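Local structure of N-acetylmuramoyl-L-alanine amidase (Mycobacteroides abscessus, 7AGL) at residues A[8-13]-A[209-214]. The protein probably hydrolyses the amide bond between N-acetylmuramic acid and L-alanine in peptidoglycan, as a zinc-dependent cell-wall amidase. Sequence-based numbering, arbitrary orientation.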
ATOM      1  N   ARG A   8      17.143   9.998  -1.401  1.00 31.59           N
ATOM      2  CA  ARG A   8      16.662   8.624  -1.309  1.00 28.67           C
ATOM      3  C   ARG A   8      15.614   8.370  -2.392  1.00 27.02           C
ATOM      4  O   ARG A   8      15.029   9.301  -2.953  1.00 28.29           O
ATOM      5  CB  ARG A   8      16.069   8.354   0.077  1.00 31.74           C
ATOM      6  CG  ARG A   8      17.040   8.590   1.222  1.00 40.88           C
ATOM      7  CD  ARG A   8      18.186   7.604   1.175  1.00 49.59           C
ATOM      8  NE  ARG A   8      18.158   6.696   2.318  1.00 59.22           N
ATOM      9  CZ  ARG A   8      18.612   7.001   3.530  1.00 64.18           C
ATOM     10  NH1 ARG A   8      19.133   8.201   3.769  1.00 68.55           N
ATOM     11  NH2 ARG A   8      18.540   6.109   4.512  1.00 64.68           N
ATOM     12  N   ILE A   9      15.379   7.091  -2.676  1.00 25.91           N
ATOM     13  CA  ILE A   9      14.469   6.652  -3.737  1.00 24.50           C
ATOM     14  C   ILE A   9      13.309   5.889  -3.116  1.00 27.31           C
ATOM     15  O   ILE A   9      13.526   4.892  -2.414  1.00 24.29           O
ATOM     16  CB  ILE A   9      15.190   5.759  -4.766  1.00 26.26           C
ATOM     17  CG1 ILE A   9      16.288   6.543  -5.483  1.00 29.28           C
ATOM     18  CG2 ILE A   9      14.187   5.198  -5.768  1.00 24.56           C
ATOM     19  CD1 ILE A   9      17.325   5.673  -6.119  1.00 31.77           C
ATOM     20  N   VAL A  10      12.075   6.317  -3.413  1.00 22.49           N
ATOM     21  CA  VAL A  10      10.875   5.643  -2.924  1.00 21.47           C
ATOM     22  C   VAL A  10       9.972   5.329  -4.116  1.00 23.88           C
ATOM     23  O   VAL A  10       9.731   6.210  -4.957  1.00 23.96           O
ATOM     24  CB  VAL A  10      10.129   6.499  -1.882  1.00 24.28           C
ATOM     25  CG1 VAL A  10       8.805   5.835  -1.462  1.00 21.33           C
ATOM     26  CG2 VAL A  10      11.037   6.737  -0.666  1.00 22.93           C
ATOM     27  N   VAL A  11       9.469   4.082  -4.186  1.00 21.52           N
ATOM     28  CA  VAL A  11       8.470   3.692  -5.189  1.00 19.50           C
ATOM     29  C   VAL A  11       7.121   3.526  -4.498  1.00 20.56           C
ATOM     30  O   VAL A  11       7.025   2.930  -3.408  1.00 20.90           O
ATOM     31  CB  VAL A  11       8.848   2.401  -5.955  1.00 18.42           C
ATOM     32  CG1 VAL A  11       7.861   2.152  -7.089  1.00 19.60           C
ATOM     33  CG2 VAL A  11      10.260   2.497  -6.505  1.00 25.71           C
ATOM     34  N   LEU A  12       6.077   4.061  -5.133  1.00 17.96           N
ATOM     35  CA  LEU A  12       4.727   4.080  -4.576  1.00 17.29           C
ATOM     36  C   LEU A  12       3.806   3.265  -5.461  1.00 17.96           C
ATOM     37  O   LEU A  12       3.817   3.435  -6.686  1.00 17.94           O
ATOM     38  CB  LEU A  12       4.204   5.518  -4.479  1.00 18.80           C
ATOM     39  CG  LEU A  12       5.032   6.467  -3.612  1.00 22.03           C
ATOM     40  CD1 LEU A  12       4.537   7.907  -3.765  1.00 23.05           C
ATOM     41  CD2 LEU A  12       4.958   6.032  -2.152  1.00 20.85           C
ATOM     42  N   ASP A  13       2.995   2.398  -4.853  1.00 18.30           N
ATOM     43  CA  ASP A  13       2.098   1.523  -5.616  1.00 18.96           C
ATOM     44  C   ASP A  13       0.646   1.770  -5.222  1.00 18.12           C
ATOM     45  O   ASP A  13       0.201   1.283  -4.163  1.00 19.55           O
ATOM     46  CB  ASP A  13       2.475   0.056  -5.374  1.00 18.98           C
ATOM     47  CG  ASP A  13       1.430  -0.912  -5.898  1.00 18.58           C
ATOM     48  OD1 ASP A  13       0.963  -0.678  -7.028  1.00 20.33           O
ATOM     49  OD2 ASP A  13       1.107  -1.891  -5.177  1.00 21.01           O
ATOM     50  N   GLN A 209       5.132  10.701   6.921  1.00 27.67           N
ATOM     51  CA  GLN A 209       5.835  10.692   8.206  1.00 28.41           C
ATOM     52  C   GLN A 209       6.450   9.326   8.492  1.00 28.18           C
ATOM     53  O   GLN A 209       7.578   9.235   8.991  1.00 26.33           O
ATOM     54  CB  GLN A 209       4.886  11.112   9.334  1.00 29.21           C
ATOM     55  CG  GLN A 209       4.651  12.606   9.357  1.00 35.33           C
ATOM     56  CD  GLN A 209       3.488  13.026  10.238  1.00 45.30           C
ATOM     57  OE1 GLN A 209       2.730  12.199  10.743  1.00 41.97           O
ATOM     58  NE2 GLN A 209       3.340  14.330  10.417  1.00 52.53           N
ATOM     59  N   GLY A 210       5.742   8.251   8.146  1.00 23.96           N
ATOM     60  CA  GLY A 210       6.306   6.918   8.323  1.00 23.28           C
ATOM     61  C   GLY A 210       7.502   6.663   7.427  1.00 24.80           C
ATOM     62  O   GLY A 210       8.493   6.066   7.855  1.00 25.95           O
ATOM     63  N   ILE A 211       7.417   7.086   6.164  1.00 24.48           N
ATOM     64  CA  ILE A 211       8.552   6.940   5.255  1.00 24.49           C
ATOM     65  C   ILE A 211       9.749   7.732   5.776  1.00 25.36           C
ATOM     66  O   ILE A 211      10.877   7.222   5.846  1.00 26.32           O
ATOM     67  CB  ILE A 211       8.149   7.382   3.834  1.00 25.78           C
ATOM     68  CG1 ILE A 211       7.060   6.467   3.270  1.00 23.02           C
ATOM     69  CG2 ILE A 211       9.367   7.423   2.922  1.00 25.82           C
ATOM     70  CD1 ILE A 211       6.464   6.984   1.970  1.00 23.29           C
ATOM     71  N   VAL A 212       9.514   8.987   6.169  1.00 28.70           N
ATOM     72  CA  VAL A 212      10.597   9.830   6.682  1.00 28.42           C
ATOM     73  C   VAL A 212      11.212   9.222   7.938  1.00 29.79           C
ATOM     74  O   VAL A 212      12.442   9.196   8.098  1.00 31.48           O
ATOM     75  CB  VAL A 212      10.080  11.260   6.942  1.00 30.43           C
ATOM     76  CG1 VAL A 212      11.093  12.054   7.745  1.00 32.43           C
ATOM     77  CG2 VAL A 212       9.767  11.957   5.618  1.00 30.43           C
ATOM     78  N   ALA A 213      10.371   8.740   8.858  1.00 29.71           N
ATOM     79  CA  ALA A 213      10.896   8.138  10.081  1.00 29.86           C
ATOM     80  C   ALA A 213      11.743   6.916   9.761  1.00 31.41           C
ATOM     81  O   ALA A 213      12.828   6.729  10.332  1.00 33.08           O
ATOM     82  CB  ALA A 213       9.747   7.770  11.019  1.00 31.91           C
ATOM     83  N   TYR A 214      11.297   6.102   8.802  1.00 30.64           N
ATOM     84  CA  TYR A 214      12.055   4.900   8.465  1.00 26.68           C
ATOM     85  C   TYR A 214      13.392   5.242   7.809  1.00 28.95           C
ATOM     86  O   TYR A 214      14.434   4.694   8.188  1.00 31.80           O
ATOM     87  CB  TYR A 214      11.222   3.985   7.567  1.00 28.64           C
ATOM     88  CG  TYR A 214      11.994   2.771   7.133  1.00 29.18           C
ATOM     89  CD1 TYR A 214      12.296   1.759   8.044  1.00 30.68           C
ATOM     90  CD2 TYR A 214      12.441   2.637   5.825  1.00 26.31           C
ATOM     91  CE1 TYR A 214      13.019   0.641   7.659  1.00 28.70           C
ATOM     92  CE2 TYR A 214      13.159   1.522   5.425  1.00 26.87           C
ATOM     93  CZ  TYR A 214      13.445   0.525   6.345  1.00 27.72           C
ATOM     94  OH  TYR A 214      14.172  -0.594   5.958  1.00 27.84           O
TER
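Ile211, on the C-terminal helix 197-215, points its side chain at the first strand of the main sheet and meets it through two separate branches. Its CG2 methyl comes tip to tip against CG2 of Val10, 4.0 Å from that atom. At the end of the other branch, Ile211 CD1 lies over the space between the two strand residues, 4.3 Å from Val10 CG1 and 4.5 Å from Leu12 CD2, in looser apolar contact. The first torsion of Ile211 separates the branches: CG2, which meets Val10 alone, lies anti to the backbone N, while CG1 is anti to the carbonyl carbon (chi1 -64°) and carries CD1 to where it meets both. A branched isoleucine therefore suits this place, since its two branches let one helix position reach both Val10 and Leu12.

Val10 and Leu12 are two apart on the extended strand, which brings both to the face turned to this helix. Val10, beta-branched and at ease in an extended backbone, has its side chain directed toward the helix; Leu12 is longer, and although its CB sets off obliquely, its CD2 end swings nearer. The strand and helix are the first and last regular elements of a three-layer alpha/beta fold, in which helices pack on the two faces of a mixed sheet, as in zinc-dependent amidases of this family. The closest CA atoms, those of Val10 and Ile211, remain 8.6 Å apart, and the gap is bridged by side chains alone. Helix 51-68 shares the same layer, with Leu66 touching Val10 and Val59 and Ile62 touching Leu12, while Met141 of helix 132-147 packs on Ile211. All three touching residues are buried, and their purely hydrocarbon side chains bring no polar group needing a partner into this interior.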